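Local coordinates for protein beta-galactosidase (Bacillus circulans subsp. alkalophilus, PDB 3TTY) that hydrolyses beta-galactosides as a glycoside hydrolase with a TIM-barrel catalytic domain, binds galactose and carries a zinc ion on four cysteines, at residues A[9-14]-A[374-379]; A[115-120]-A[226-231]; A[154-159]-A[219-224]; A[326-331]-A[380-385]. All blocks are in the same frame, centred on the assembly; numbering follows the deposited sequence.

How the interactions relate
All four contacts belong to the TIM-barrel part of the chain, in two well-separated clusters. Interactions 1 and 4 have centres about 7 Å apart and share helix 371-386; interaction 1 ties it to the first barrel strand, 10-14, and interaction 4 to helix 326-336. Interactions 2 and 3, with centres about 10 Å apart, share helix 215-243 and one zinc ion. Centres of interactions 1 and 2 are about 35 Å apart; interaction 3 lies across the chain's centre from interactions 1 and 4. Along the chain, interaction 1 encloses both zinc-site contacts and crosses interaction 4. It lies at the seam where first and last barrel strands meet, while interactions 2 and 3 hold zinc-binding loops against helix 215-243.

Interaction 1 of 4, residues A[9-14]-A[374-379]; sequences IWYGGD and RECAEL
One hydrogen bond carries the polar part of this contact: the hydroxyl OH of Y11 donates to the backbone O of C376 at 2.8 Å. The carbonyl is met well off its C=O direction, with a C=O...OH angle of 113°, and the hydroxyl lies 17° from the carbonyl plane. On the tyrosine side, C376 O sits at the ring edge, near the ring plane. CG of Y11 stands opposite its own backbone N (chi1 -164°), and the ring extends from the strand to the helix.

This is a link between the first strand of the TIM barrel, 10-14, and helix 371-386, which follows the eighth strand, 339-344; it therefore spans the seam where the barrel closes. Strand 10-14 itself is bonded there, W10 to V342 and G12 to F344 through their backbones.

The apolar part belongs to L379, whose CD1 comes obliquely to CE1 of Y11 at 3.6 Å, while its CB lies 3.7 Å from the Y11 hydroxyl OH. C376 adds its CB, 3.7 Å from Y11 OH. Further round the tyrosine, F344 meets the ring with the two planes steeply inclined, and L383, one turn along the helix from L379, touches it too.

Interaction 2 of 4, residues A[115-120]-A[226-231]; sequences CPNSPT and SDSLLE. With ZN (zinc ion), chain G.
P116 and S228 bury the most surface here, with L229 and N117 next, and the contact centres on how the proline ring meets the helix. P116 CB lies 3.5 Å from CD2 of L229, tighter than a usual carbon-carbon contact, and P116 CG is 3.9 Å from the same methyl, so the ring leans obliquely on one branch of the leucine. S228 also contacts the ring: its CB is 4.0 Å from both CB and CG of P116. The backbones are correspondingly close, with the CA atoms of P116 and L229 5.3 Å apart.

N117 adds the polar component. Its amide nitrogen ND2 donates to S228 OG at 3.2 Å with an N-H...O angle of 146°, and the hydroxyl lies 25° out of the amide plane, so the bond is neither short nor straight. The stronger partner of S228 OG is the backbone O of F224, one turn back in helix 215-243. With OG anti to the carbonyl carbon of S228 and beside its backbone N, the hydroxyl meets both F224 O and ND2 of N117.

P116 and N117 occupy the middle of a type I turn from C115 to S118, closed by S118 N to C115 O at 3.1 Å. C115 SG binds the zinc ion at 2.5 Å, with C155, C157 and C160 completing the four-cysteine site. The thiolate also receives a weak bond from N117 N. The chemistry implies that the turn presenting a zinc ligand rests on helix 215-243 mainly through apolar contact, with a single amide-hydroxyl bond beside it.

Interaction 3 of 4, residues A[154-159]-A[219-224]; sequences YCYCDN and LDYRRF. With ZN (zinc ion), chain G.
Y221 reaches from helix 215-243 to the zinc loop, where its OH donates to the backbone O of C155 at 2.6 Å. CG of Y221 is anti to the backbone N, which sends the ring out to that carbonyl. The bond lies in the carbonyl plane on a lone pair, with a C=O...OH angle of 143°, and C155 O is at the edge of the tyrosine ring. Beside it runs the ring of Y156, its plane 12° from that of Y221 but displaced so that only their rims meet; CE1 of Y156 and CE2 of Y221 approach to 3.6 Å. A phenylalanine here would probably leave C155 O without its hydroxyl donor and the zinc loop less firmly tied to the helix.

The tied loop belongs to a four-cysteine zinc site: C155 SG binds the ion at 2.4 Å and C157 SG at 2.5 Å, while C115 and C160 complete it. C157 N also donates to C155 SG, and C157 is the N-cap of helix 158-172.

At the loop's other end, Y154 crosses R222 at about a right angle. Its OH lies 3.4 Å from R222 CG, so the arginine's aliphatic stem does the touching, with ring and guanidinium planes 73° apart. Outside the pair, the Y154 hydroxyl bonds to E259 O and R222 NH1 forms a salt bridge with E206. Q225, next along the helix, bonds to C155 N.

Interaction 4 of 4, residues A[326-331]-A[380-385]; sequences VMRLWS and GKELQQ
R328 and E382 join by a salt bridge in which two nitrogens of the arginine meet two oxygens of the glutamate. NE donates to OE1 of E382 at 2.9 Å with an N-H...O angle of 152°, and NH2 donates to OE2 of E382 at 2.8 Å with a more bent angle of 137°. The grip is side-on, through NE and one terminal nitrogen, and both oxygens are met on their syn sides. It is not a flat pairing, however: the guanidinium and carboxylate planes are 63° apart, so each donor lies somewhat out of the carboxylate plane. The reach comes from extended chains on both sides; in R328, CG stands opposite the backbone N and the chain stays straight to NE.

OE1 of E382 has a second partner, the hydroxyl of Y332. Within helix 326-336, S331 OG donates to M327 O at 2.8 Å and is also bonded to Q308. M327 O receives S331 N as well, one donor from above and one from below the carbonyl plane.

A leucine here in place of R328 would probably leave the E382 carboxylate without its countercharge and without two of its donors. R328 also packs on V669 and L653 of the C-terminal region. L379, one turn before E382, supplies apolar packing on helix 326-336; between 326-331 and 380-385 themselves, the contact implies linkage by paired charge at a partly exposed site.

Interaction 1 of 4, residues A[9-14]-A[374-379]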
loop_
_atom_site.group_PDB
_atom_site.type_symbol
_atom_site.label_atom_id
_atom_site.label_comp_id
_atom_site.label_asym_id
_atom_site.label_seq_id
_atom_site.Cartn_x
_atom_site.Cartn_y
_atom_site.Cartn_z
ATOM N N ILE A 9 -0.285 35.819 -29.085
ATOM C CA ILE A 9 -0.266 34.663 -28.204
ATOM C C ILE A 9 0.782 33.702 -28.746
ATOM O O ILE A 9 0.579 33.085 -29.789
ATOM C CB ILE A 9 -1.645 33.994 -28.166
ATOM C CG1 ILE A 9 -2.666 34.969 -27.561
ATOM C CG2 ILE A 9 -1.588 32.695 -27.374
ATOM C CD1 ILE A 9 -4.091 34.570 -27.746
ATOM N N TRP A 10 1.920 33.607 -28.064
ATOM C CA TRP A 10 2.995 32.716 -28.506
ATOM C C TRP A 10 2.490 31.288 -28.742
ATOM O O TRP A 10 1.595 30.801 -28.048
ATOM C CB TRP A 10 4.142 32.684 -27.487
ATOM C CG TRP A 10 4.655 34.043 -27.099
ATOM C CD1 TRP A 10 4.223 35.249 -27.562
ATOM C CD2 TRP A 10 5.695 34.325 -26.162
ATOM N NE1 TRP A 10 4.926 36.265 -26.973
ATOM C CE2 TRP A 10 5.840 35.725 -26.110
ATOM C CE3 TRP A 10 6.522 33.529 -25.367
ATOM C CZ2 TRP A 10 6.780 36.349 -25.293
ATOM C CZ3 TRP A 10 7.449 34.148 -24.554
ATOM C CH2 TRP A 10 7.573 35.547 -24.524
ATOM N N TYR A 11 3.085 30.613 -29.716
ATOM C CA TYR A 11 2.663 29.263 -30.057
ATOM C C TYR A 11 3.869 28.395 -30.402
ATOM O O TYR A 11 4.602 28.683 -31.353
ATOM C CB TYR A 11 1.680 29.307 -31.227
ATOM C CG TYR A 11 0.914 28.029 -31.408
ATOM C CD1 TYR A 11 0.153 27.501 -30.367
ATOM C CD2 TYR A 11 0.946 27.348 -32.622
ATOM C CE1 TYR A 11 -0.553 26.332 -30.530
ATOM C CE2 TYR A 11 0.250 26.182 -32.796
ATOM C CZ TYR A 11 -0.503 25.671 -31.755
ATOM O OH TYR A 11 -1.205 24.499 -31.943
ATOM N N GLY A 12 4.074 27.332 -29.634
ATOM C CA GLY A 12 5.273 26.518 -29.765
ATOM C C GLY A 12 5.472 25.697 -28.505
ATOM O O GLY A 12 4.499 25.203 -27.938
ATOM N N GLY A 13 6.717 25.548 -28.057
ATOM C CA GLY A 13 6.972 24.838 -26.807
ATOM C C GLY A 13 8.335 24.184 -26.715
ATOM O O GLY A 13 9.264 24.547 -27.447
ATOM N N ASP A 14 8.453 23.220 -25.807
ATOM C CA ASP A 14 9.708 22.508 -25.596
ATOM C C ASP A 14 10.177 21.858 -26.893
ATOM O O ASP A 14 9.411 21.176 -27.572
ATOM C CB ASP A 14 9.563 21.462 -24.488
ATOM C CG ASP A 14 9.749 22.046 -23.080
ATOM O OD1 ASP A 14 9.163 23.106 -22.772
ATOM O OD2 ASP A 14 10.485 21.429 -22.268
ATOM N N ARG A 374 -2.783 18.250 -37.496
ATOM C CA ARG A 374 -3.773 19.121 -38.114
ATOM C C ARG A 374 -4.468 19.998 -37.090
ATOM O O ARG A 374 -4.726 21.178 -37.347
ATOM C CB ARG A 374 -4.805 18.299 -38.889
ATOM C CG ARG A 374 -4.193 17.495 -40.028
ATOM C CD ARG A 374 -5.237 16.631 -40.697
ATOM N NE ARG A 374 -4.623 15.697 -41.633
ATOM C CZ ARG A 374 -4.659 14.378 -41.492
ATOM N NH1 ARG A 374 -5.297 13.842 -40.459
ATOM N NH2 ARG A 374 -4.074 13.598 -42.394
ATOM N N GLU A 375 -4.771 19.424 -35.927
ATOM C CA GLU A 375 -5.418 20.177 -34.857
ATOM C C GLU A 375 -4.472 21.244 -34.318
ATOM O O GLU A 375 -4.892 22.353 -33.993
ATOM C CB GLU A 375 -5.923 19.251 -33.754
ATOM C CG GLU A 375 -7.010 18.278 -34.233
ATOM C CD GLU A 375 -7.721 17.563 -33.100
ATOM O OE1 GLU A 375 -7.905 18.172 -32.014
ATOM O OE2 GLU A 375 -8.104 16.387 -33.299
ATOM N N CYS A 376 -3.188 20.922 -34.253
ATOM C CA CYS A 376 -2.200 21.912 -33.870
ATOM C C CYS A 376 -2.122 23.027 -34.919
ATOM O O CYS A 376 -2.039 24.209 -34.569
ATOM C CB CYS A 376 -0.824 21.268 -33.656
ATOM S SG CYS A 376 -0.746 20.198 -32.178
ATOM N N ALA A 377 -2.157 22.645 -36.196
ATOM C CA ALA A 377 -2.006 23.607 -37.283
ATOM C C ALA A 377 -3.169 24.577 -37.266
ATOM O O ALA A 377 -2.984 25.784 -37.385
ATOM C CB ALA A 377 -1.920 22.898 -38.637
ATOM N N GLU A 378 -4.364 24.033 -37.090
ATOM C CA GLU A 378 -5.585 24.824 -37.073
ATOM C C GLU A 378 -5.527 25.892 -35.983
ATOM O O GLU A 378 -5.837 27.054 -36.232
ATOM C CB GLU A 378 -6.805 23.912 -36.872
ATOM C CG GLU A 378 -8.134 24.652 -36.770
ATOM C CD GLU A 378 -9.273 23.797 -36.187
ATOM O OE1 GLU A 378 -10.455 24.113 -36.471
ATOM O OE2 GLU A 378 -9.000 22.831 -35.435
ATOM N N LEU A 379 -5.137 25.492 -34.775
ATOM C CA LEU A 379 -5.028 26.417 -33.652
ATOM C C LEU A 379 -3.947 27.435 -33.960
ATOM O O LEU A 379 -4.130 28.636 -33.751
ATOM C CB LEU A 379 -4.649 25.660 -32.384
ATOM C CG LEU A 379 -5.061 26.161 -31.005
ATOM C CD1 LEU A 379 -4.052 25.633 -29.985
ATOM C CD2 LEU A 379 -5.184 27.669 -30.923
#

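Interaction 2 of 4, residues A[115-120]-A[226-231]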
loop_
_atom_site.group_PDB
_atom_site.type_symbol
_atom_site.label_atom_id
_atom_site.label_comp_id
_atom_site.label_asym_id
_atom_site.label_seq_id
_atom_site.Cartn_x
_atom_site.Cartn_y
_atom_site.Cartn_z
ATOM N N CYS A 115 20.109 18.943 -4.500
ATOM C CA CYS A 115 19.901 19.513 -3.176
ATOM C C CYS A 115 19.983 21.031 -3.290
ATOM O O CYS A 115 20.985 21.565 -3.761
ATOM C CB CYS A 115 20.924 18.988 -2.164
ATOM S SG CYS A 115 21.048 20.036 -0.696
ATOM N N PRO A 116 18.921 21.732 -2.866
ATOM C CA PRO A 116 18.857 23.188 -3.030
ATOM C C PRO A 116 19.814 23.895 -2.074
ATOM O O PRO A 116 20.050 25.086 -2.207
ATOM C CB PRO A 116 17.408 23.512 -2.670
ATOM C CG PRO A 116 17.039 22.459 -1.696
ATOM C CD PRO A 116 17.756 21.209 -2.132
ATOM N N ASN A 117 20.366 23.161 -1.119
ATOM C CA ASN A 117 21.339 23.735 -0.209
ATOM C C ASN A 117 22.746 23.245 -0.498
ATOM O O ASN A 117 23.613 23.281 0.368
ATOM C CB ASN A 117 20.947 23.466 1.244
ATOM C CG ASN A 117 19.874 24.415 1.725
ATOM O OD1 ASN A 117 20.050 25.634 1.669
ATOM N ND2 ASN A 117 18.738 23.870 2.154
ATOM N N SER A 118 22.964 22.805 -1.734
ATOM C CA SER A 118 24.240 22.224 -2.146
ATOM C C SER A 118 25.236 23.269 -2.652
ATOM O O SER A 118 24.944 24.029 -3.569
ATOM C CB SER A 118 24.002 21.158 -3.214
ATOM O OG SER A 118 25.181 20.891 -3.948
ATOM N N PRO A 119 26.435 23.302 -2.054
ATOM C CA PRO A 119 27.429 24.277 -2.510
ATOM C C PRO A 119 27.859 24.004 -3.954
ATOM O O PRO A 119 28.114 24.934 -4.723
ATOM C CB PRO A 119 28.613 24.066 -1.548
ATOM C CG PRO A 119 28.060 23.290 -0.395
ATOM C CD PRO A 119 26.916 22.486 -0.923
ATOM N N THR A 120 27.954 22.740 -4.325
ATOM C CA THR A 120 28.351 22.414 -5.688
ATOM C C THR A 120 27.298 22.848 -6.696
ATOM O O THR A 120 27.602 23.541 -7.660
ATOM C CB THR A 120 28.658 20.936 -5.849
ATOM O OG1 THR A 120 29.814 20.631 -5.065
ATOM C CG2 THR A 120 28.917 20.604 -7.317
ATOM N N SER A 226 10.816 25.147 0.629
ATOM C CA SER A 226 10.289 26.043 -0.375
ATOM C C SER A 226 11.206 27.269 -0.510
ATOM O O SER A 226 11.630 27.592 -1.617
ATOM C CB SER A 226 8.854 26.424 -0.039
ATOM O OG SER A 226 8.289 27.223 -1.060
ATOM N N ASP A 227 11.547 27.920 0.607
ATOM C CA ASP A 227 12.468 29.059 0.577
ATOM C C ASP A 227 13.814 28.713 -0.080
ATOM O O ASP A 227 14.344 29.520 -0.832
ATOM C CB ASP A 227 12.739 29.630 1.984
ATOM C CG ASP A 227 11.548 30.359 2.574
ATOM O OD1 ASP A 227 10.467 30.354 1.947
ATOM O OD2 ASP A 227 11.685 30.928 3.686
ATOM N N SER A 228 14.355 27.530 0.223
ATOM C CA SER A 228 15.670 27.109 -0.275
ATOM C C SER A 228 15.685 26.954 -1.799
ATOM O O SER A 228 16.623 27.383 -2.474
ATOM C CB SER A 228 16.106 25.777 0.354
ATOM O OG SER A 228 16.227 25.859 1.759
ATOM N N LEU A 229 14.654 26.306 -2.328
ATOM C CA LEU A 229 14.505 26.188 -3.769
ATOM C C LEU A 229 14.279 27.568 -4.400
ATOM O O LEU A 229 14.805 27.855 -5.476
ATOM C CB LEU A 229 13.378 25.212 -4.111
ATOM C CG LEU A 229 13.674 23.762 -3.700
ATOM C CD1 LEU A 229 12.403 22.947 -3.551
ATOM C CD2 LEU A 229 14.610 23.112 -4.699
ATOM N N LEU A 230 13.511 28.427 -3.734
ATOM C CA LEU A 230 13.298 29.781 -4.235
ATOM C C LEU A 230 14.625 30.532 -4.326
ATOM O O LEU A 230 14.875 31.257 -5.296
ATOM C CB LEU A 230 12.302 30.547 -3.366
ATOM C CG LEU A 230 11.921 31.955 -3.865
ATOM C CD1 LEU A 230 11.452 31.946 -5.316
ATOM C CD2 LEU A 230 10.846 32.585 -2.973
ATOM N N GLU A 231 15.484 30.349 -3.322
ATOM C CA GLU A 231 16.809 30.954 -3.341
ATOM C C GLU A 231 17.571 30.524 -4.596
ATOM O O GLU A 231 18.246 31.333 -5.241
ATOM C CB GLU A 231 17.598 30.567 -2.094
ATOM C CG GLU A 231 17.245 31.371 -0.844
ATOM C CD GLU A 231 17.476 32.867 -1.047
ATOM O OE1 GLU A 231 18.596 33.241 -1.451
ATOM O OE2 GLU A 231 16.529 33.665 -0.825
HETATM ZN ZN ZN G . 19.680 18.919 0.997
#

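Interaction 3 of 4, residues A[154-159]-A[219-224]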
loop_
_atom_site.group_PDB
_atom_site.type_symbol
_atom_site.label_atom_id
_atom_site.label_comp_id
_atom_site.label_asym_id
_atom_site.label_seq_id
_atom_site.Cartn_x
_atom_site.Cartn_y
_atom_site.Cartn_z
ATOM N N TYR A 154 11.356 17.616 -1.708
ATOM C CA TYR A 154 12.078 18.023 -0.513
ATOM C C TYR A 154 13.346 17.212 -0.356
ATOM O O TYR A 154 13.445 16.101 -0.876
ATOM C CB TYR A 154 11.219 17.839 0.729
ATOM C CG TYR A 154 10.030 18.736 0.770
ATOM C CD1 TYR A 154 10.065 19.992 0.188
ATOM C CD2 TYR A 154 8.856 18.330 1.384
ATOM C CE1 TYR A 154 8.967 20.819 0.224
ATOM C CE2 TYR A 154 7.751 19.151 1.419
ATOM C CZ TYR A 154 7.813 20.395 0.834
ATOM O OH TYR A 154 6.708 21.225 0.869
ATOM N N CYS A 155 14.317 17.787 0.351
ATOM C CA CYS A 155 15.561 17.115 0.668
ATOM C C CYS A 155 15.733 17.104 2.187
ATOM O O CYS A 155 15.308 18.037 2.871
ATOM C CB CYS A 155 16.734 17.834 0.018
ATOM S SG CYS A 155 18.344 17.059 0.355
ATOM N N TYR A 156 16.358 16.046 2.700
ATOM C CA TYR A 156 16.544 15.860 4.133
ATOM C C TYR A 156 17.991 15.549 4.458
ATOM O O TYR A 156 18.267 14.916 5.472
ATOM C CB TYR A 156 15.638 14.737 4.637
ATOM C CG TYR A 156 14.171 14.980 4.329
ATOM C CD1 TYR A 156 13.362 15.691 5.216
ATOM C CD2 TYR A 156 13.598 14.512 3.144
ATOM C CE1 TYR A 156 12.030 15.914 4.947
ATOM C CE2 TYR A 156 12.257 14.729 2.861
ATOM C CZ TYR A 156 11.482 15.433 3.766
ATOM O OH TYR A 156 10.167 15.664 3.496
ATOM N N CYS A 157 18.915 15.999 3.606
ATOM C CA CYS A 157 20.341 15.704 3.799
ATOM C C CYS A 157 20.952 16.527 4.948
ATOM O O CYS A 157 20.307 17.394 5.535
ATOM C CB CYS A 157 21.140 15.933 2.500
ATOM S SG CYS A 157 21.554 17.689 2.141
ATOM N N ASP A 158 22.205 16.251 5.263
ATOM C CA ASP A 158 22.915 17.007 6.288
ATOM C C ASP A 158 22.980 18.520 6.076
ATOM O O ASP A 158 22.845 19.294 7.024
ATOM C CB ASP A 158 24.325 16.474 6.429
ATOM C CG ASP A 158 24.561 15.898 7.775
ATOM O OD1 ASP A 158 24.165 14.724 7.978
ATOM O OD2 ASP A 158 25.098 16.640 8.636
ATOM N N ASN A 159 23.212 18.938 4.838
ATOM C CA ASN A 159 23.287 20.356 4.529
ATOM C C ASN A 159 21.954 21.069 4.714
ATOM O O ASN A 159 21.905 22.192 5.232
ATOM C CB ASN A 159 23.878 20.571 3.131
ATOM C CG ASN A 159 25.359 20.225 3.083
ATOM O OD1 ASN A 159 26.048 20.298 4.103
ATOM N ND2 ASN A 159 25.848 19.829 1.920
ATOM N N LEU A 219 5.703 21.961 9.507
ATOM C CA LEU A 219 5.256 23.162 8.818
ATOM C C LEU A 219 6.437 24.056 8.445
ATOM O O LEU A 219 6.568 24.457 7.295
ATOM C CB LEU A 219 4.262 23.928 9.691
ATOM C CG LEU A 219 3.655 25.222 9.145
ATOM C CD1 LEU A 219 3.101 25.008 7.754
ATOM C CD2 LEU A 219 2.564 25.753 10.098
ATOM N N ASP A 220 7.290 24.360 9.425
ATOM C CA ASP A 220 8.499 25.146 9.195
ATOM C C ASP A 220 9.470 24.525 8.215
ATOM O O ASP A 220 10.143 25.236 7.487
ATOM C CB ASP A 220 9.241 25.449 10.504
ATOM C CG ASP A 220 8.588 26.569 11.294
ATOM O OD1 ASP A 220 8.962 26.762 12.470
ATOM O OD2 ASP A 220 7.679 27.235 10.746
ATOM N N TYR A 221 9.569 23.205 8.200
ATOM C CA TYR A 221 10.515 22.590 7.281
ATOM C C TYR A 221 10.046 22.762 5.827
ATOM O O TYR A 221 10.852 23.015 4.917
ATOM C CB TYR A 221 10.749 21.120 7.634
ATOM C CG TYR A 221 12.014 20.585 7.012
ATOM C CD1 TYR A 221 13.263 20.871 7.570
ATOM C CD2 TYR A 221 11.965 19.801 5.858
ATOM C CE1 TYR A 221 14.432 20.384 6.995
ATOM C CE2 TYR A 221 13.122 19.309 5.282
ATOM C CZ TYR A 221 14.346 19.610 5.849
ATOM O OH TYR A 221 15.484 19.128 5.267
ATOM N N ARG A 222 8.736 22.651 5.619
ATOM C CA ARG A 222 8.167 22.890 4.303
ATOM C C ARG A 222 8.366 24.350 3.875
ATOM O O ARG A 222 8.716 24.616 2.721
ATOM C CB ARG A 222 6.697 22.450 4.257
ATOM C CG ARG A 222 6.537 20.933 4.206
ATOM C CD ARG A 222 5.227 20.435 4.808
ATOM N NE ARG A 222 5.094 18.979 4.674
ATOM C CZ ARG A 222 5.717 18.090 5.451
ATOM N NH1 ARG A 222 6.518 18.501 6.430
ATOM N NH2 ARG A 222 5.548 16.787 5.249
ATOM N N ARG A 223 8.188 25.300 4.796
ATOM C CA ARG A 223 8.517 26.690 4.470
ATOM C C ARG A 223 9.975 26.777 4.019
ATOM O O ARG A 223 10.293 27.392 3.008
ATOM C CB ARG A 223 8.301 27.617 5.666
ATOM C CG ARG A 223 6.893 27.684 6.181
ATOM C CD ARG A 223 6.792 28.545 7.437
ATOM N NE ARG A 223 5.435 29.066 7.613
ATOM C CZ ARG A 223 4.737 29.027 8.743
ATOM N NH1 ARG A 223 5.260 28.489 9.840
ATOM N NH2 ARG A 223 3.502 29.529 8.771
ATOM N N PHE A 224 10.850 26.141 4.791
ATOM C CA PHE A 224 12.292 26.198 4.594
ATOM C C PHE A 224 12.720 25.613 3.247
ATOM O O PHE A 224 13.476 26.232 2.485
ATOM C CB PHE A 224 12.976 25.467 5.763
ATOM C CG PHE A 224 14.409 25.109 5.509
ATOM C CD1 PHE A 224 15.364 26.097 5.321
ATOM C CD2 PHE A 224 14.803 23.788 5.476
ATOM C CE1 PHE A 224 16.694 25.767 5.080
ATOM C CE2 PHE A 224 16.125 23.445 5.231
ATOM C CZ PHE A 224 17.074 24.439 5.033
HETATM ZN ZN ZN G . 19.680 18.919 0.997
#

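Interaction 4 of 4, residues A[326-331]-A[380-385]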
loop_
_atom_site.group_PDB
_atom_site.type_symbol
_atom_site.label_atom_id
_atom_site.label_comp_id
_atom_site.label_asym_id
_atom_site.label_seq_id
_atom_site.Cartn_x
_atom_site.Cartn_y
_atom_site.Cartn_z
ATOM N N VAL A 326 -10.498 18.893 -28.559
ATOM C CA VAL A 326 -10.298 19.074 -27.126
ATOM C C VAL A 326 -9.000 19.811 -26.834
ATOM O O VAL A 326 -8.956 20.667 -25.957
ATOM C CB VAL A 326 -10.401 17.751 -26.348
ATOM C CG1 VAL A 326 -9.884 17.914 -24.923
ATOM C CG2 VAL A 326 -11.845 17.283 -26.336
ATOM N N MET A 327 -7.955 19.495 -27.583
ATOM C CA MET A 327 -6.691 20.208 -27.441
ATOM C C MET A 327 -6.929 21.708 -27.610
ATOM O O MET A 327 -6.396 22.530 -26.853
ATOM C CB MET A 327 -5.664 19.682 -28.456
ATOM C CG MET A 327 -4.254 20.266 -28.330
ATOM S SD MET A 327 -4.114 21.962 -28.940
ATOM C CE MET A 327 -4.532 21.707 -30.668
ATOM N N ARG A 328 -7.759 22.059 -28.588
ATOM C CA ARG A 328 -8.100 23.461 -28.850
ATOM C C ARG A 328 -8.944 24.065 -27.721
ATOM O O ARG A 328 -8.684 25.178 -27.270
ATOM C CB ARG A 328 -8.839 23.572 -30.178
ATOM C CG ARG A 328 -9.264 24.968 -30.570
ATOM C CD ARG A 328 -9.802 24.899 -31.985
ATOM N NE ARG A 328 -10.337 26.161 -32.480
ATOM C CZ ARG A 328 -11.604 26.536 -32.335
ATOM N NH1 ARG A 328 -12.460 25.757 -31.689
ATOM N NH2 ARG A 328 -12.016 27.696 -32.830
ATOM N N LEU A 329 -9.957 23.320 -27.282
ATOM C CA LEU A 329 -10.803 23.709 -26.151
ATOM C C LEU A 329 -9.958 24.112 -24.943
ATOM O O LEU A 329 -10.104 25.203 -24.403
ATOM C CB LEU A 329 -11.698 22.539 -25.743
ATOM C CG LEU A 329 -13.160 22.755 -25.350
ATOM C CD1 LEU A 329 -13.588 21.673 -24.375
ATOM C CD2 LEU A 329 -13.433 24.133 -24.769
ATOM N N TRP A 330 -9.068 23.209 -24.539
ATOM C CA TRP A 330 -8.250 23.386 -23.339
ATOM C C TRP A 330 -7.167 24.458 -23.469
ATOM O O TRP A 330 -6.698 24.991 -22.458
ATOM C CB TRP A 330 -7.636 22.047 -22.909
ATOM C CG TRP A 330 -8.649 21.064 -22.427
ATOM C CD1 TRP A 330 -9.995 21.242 -22.387
ATOM C CD2 TRP A 330 -8.400 19.748 -21.911
ATOM N NE1 TRP A 330 -10.606 20.128 -21.871
ATOM C CE2 TRP A 330 -9.652 19.192 -21.571
ATOM C CE3 TRP A 330 -7.240 18.986 -21.705
ATOM C CZ2 TRP A 330 -9.785 17.910 -21.040
ATOM C CZ3 TRP A 330 -7.370 17.704 -21.175
ATOM C CH2 TRP A 330 -8.636 17.180 -20.846
ATOM N N SER A 331 -6.766 24.762 -24.703
ATOM C CA SER A 331 -5.854 25.884 -24.963
ATOM C C SER A 331 -6.562 27.219 -24.759
ATOM O O SER A 331 -6.034 28.103 -24.092
ATOM C CB SER A 331 -5.275 25.833 -26.390
ATOM O OG SER A 331 -4.580 24.625 -26.638
ATOM N N GLY A 380 -2.811 26.950 -34.452
ATOM C CA GLY A 380 -1.730 27.826 -34.867
ATOM C C GLY A 380 -2.232 28.945 -35.767
ATOM O O GLY A 380 -1.851 30.111 -35.600
ATOM N N LYS A 381 -3.092 28.597 -36.721
ATOM C CA LYS A 381 -3.645 29.595 -37.635
ATOM C C LYS A 381 -4.510 30.657 -36.929
ATOM O O LYS A 381 -4.326 31.854 -37.148
ATOM C CB LYS A 381 -4.428 28.920 -38.768
ATOM C CG LYS A 381 -4.850 29.857 -39.907
ATOM C CD LYS A 381 -5.241 29.046 -41.147
ATOM C CE LYS A 381 -5.704 29.929 -42.301
ATOM N NZ LYS A 381 -6.001 29.114 -43.523
ATOM N N GLU A 382 -5.450 30.218 -36.101
ATOM C CA GLU A 382 -6.274 31.146 -35.319
ATOM C C GLU A 382 -5.418 32.090 -34.464
ATOM O O GLU A 382 -5.649 33.297 -34.426
ATOM C CB GLU A 382 -7.259 30.369 -34.434
ATOM C CG GLU A 382 -8.264 29.542 -35.230
ATOM C CD GLU A 382 -9.149 28.679 -34.358
ATOM O OE1 GLU A 382 -8.830 28.504 -33.165
ATOM O OE2 GLU A 382 -10.168 28.163 -34.873
ATOM N N LEU A 383 -4.424 31.536 -33.780
ATOM C CA LEU A 383 -3.551 32.356 -32.952
ATOM C C LEU A 383 -2.874 33.445 -33.777
ATOM O O LEU A 383 -2.730 34.572 -33.320
ATOM C CB LEU A 383 -2.521 31.500 -32.226
ATOM C CG LEU A 383 -2.945 31.027 -30.834
ATOM C CD1 LEU A 383 -4.418 31.298 -30.543
ATOM C CD2 LEU A 383 -2.611 29.565 -30.675
ATOM N N GLN A 384 -2.460 33.111 -34.994
ATOM C CA GLN A 384 -1.901 34.124 -35.885
ATOM C C GLN A 384 -2.936 35.199 -36.199
ATOM O O GLN A 384 -2.633 36.388 -36.154
ATOM C CB GLN A 384 -1.376 33.490 -37.168
ATOM C CG GLN A 384 0.019 32.924 -37.018
ATOM C CD GLN A 384 0.389 32.023 -38.164
ATOM O OE1 GLN A 384 -0.478 31.565 -38.901
ATOM N NE2 GLN A 384 1.686 31.750 -38.319
ATOM N N GLN A 385 -4.161 34.767 -36.486
ATOM C CA GLN A 385 -5.239 35.678 -36.844
ATOM C C GLN A 385 -5.666 36.571 -35.673
ATOM O O GLN A 385 -6.140 37.685 -35.885
ATOM C CB GLN A 385 -6.438 34.895 -37.382
ATOM C CG GLN A 385 -6.131 34.127 -38.666
ATOM C CD GLN A 385 -7.236 33.146 -39.063
ATOM O OE1 GLN A 385 -7.258 32.653 -40.195
ATOM N NE2 GLN A 385 -8.151 32.855 -38.131
#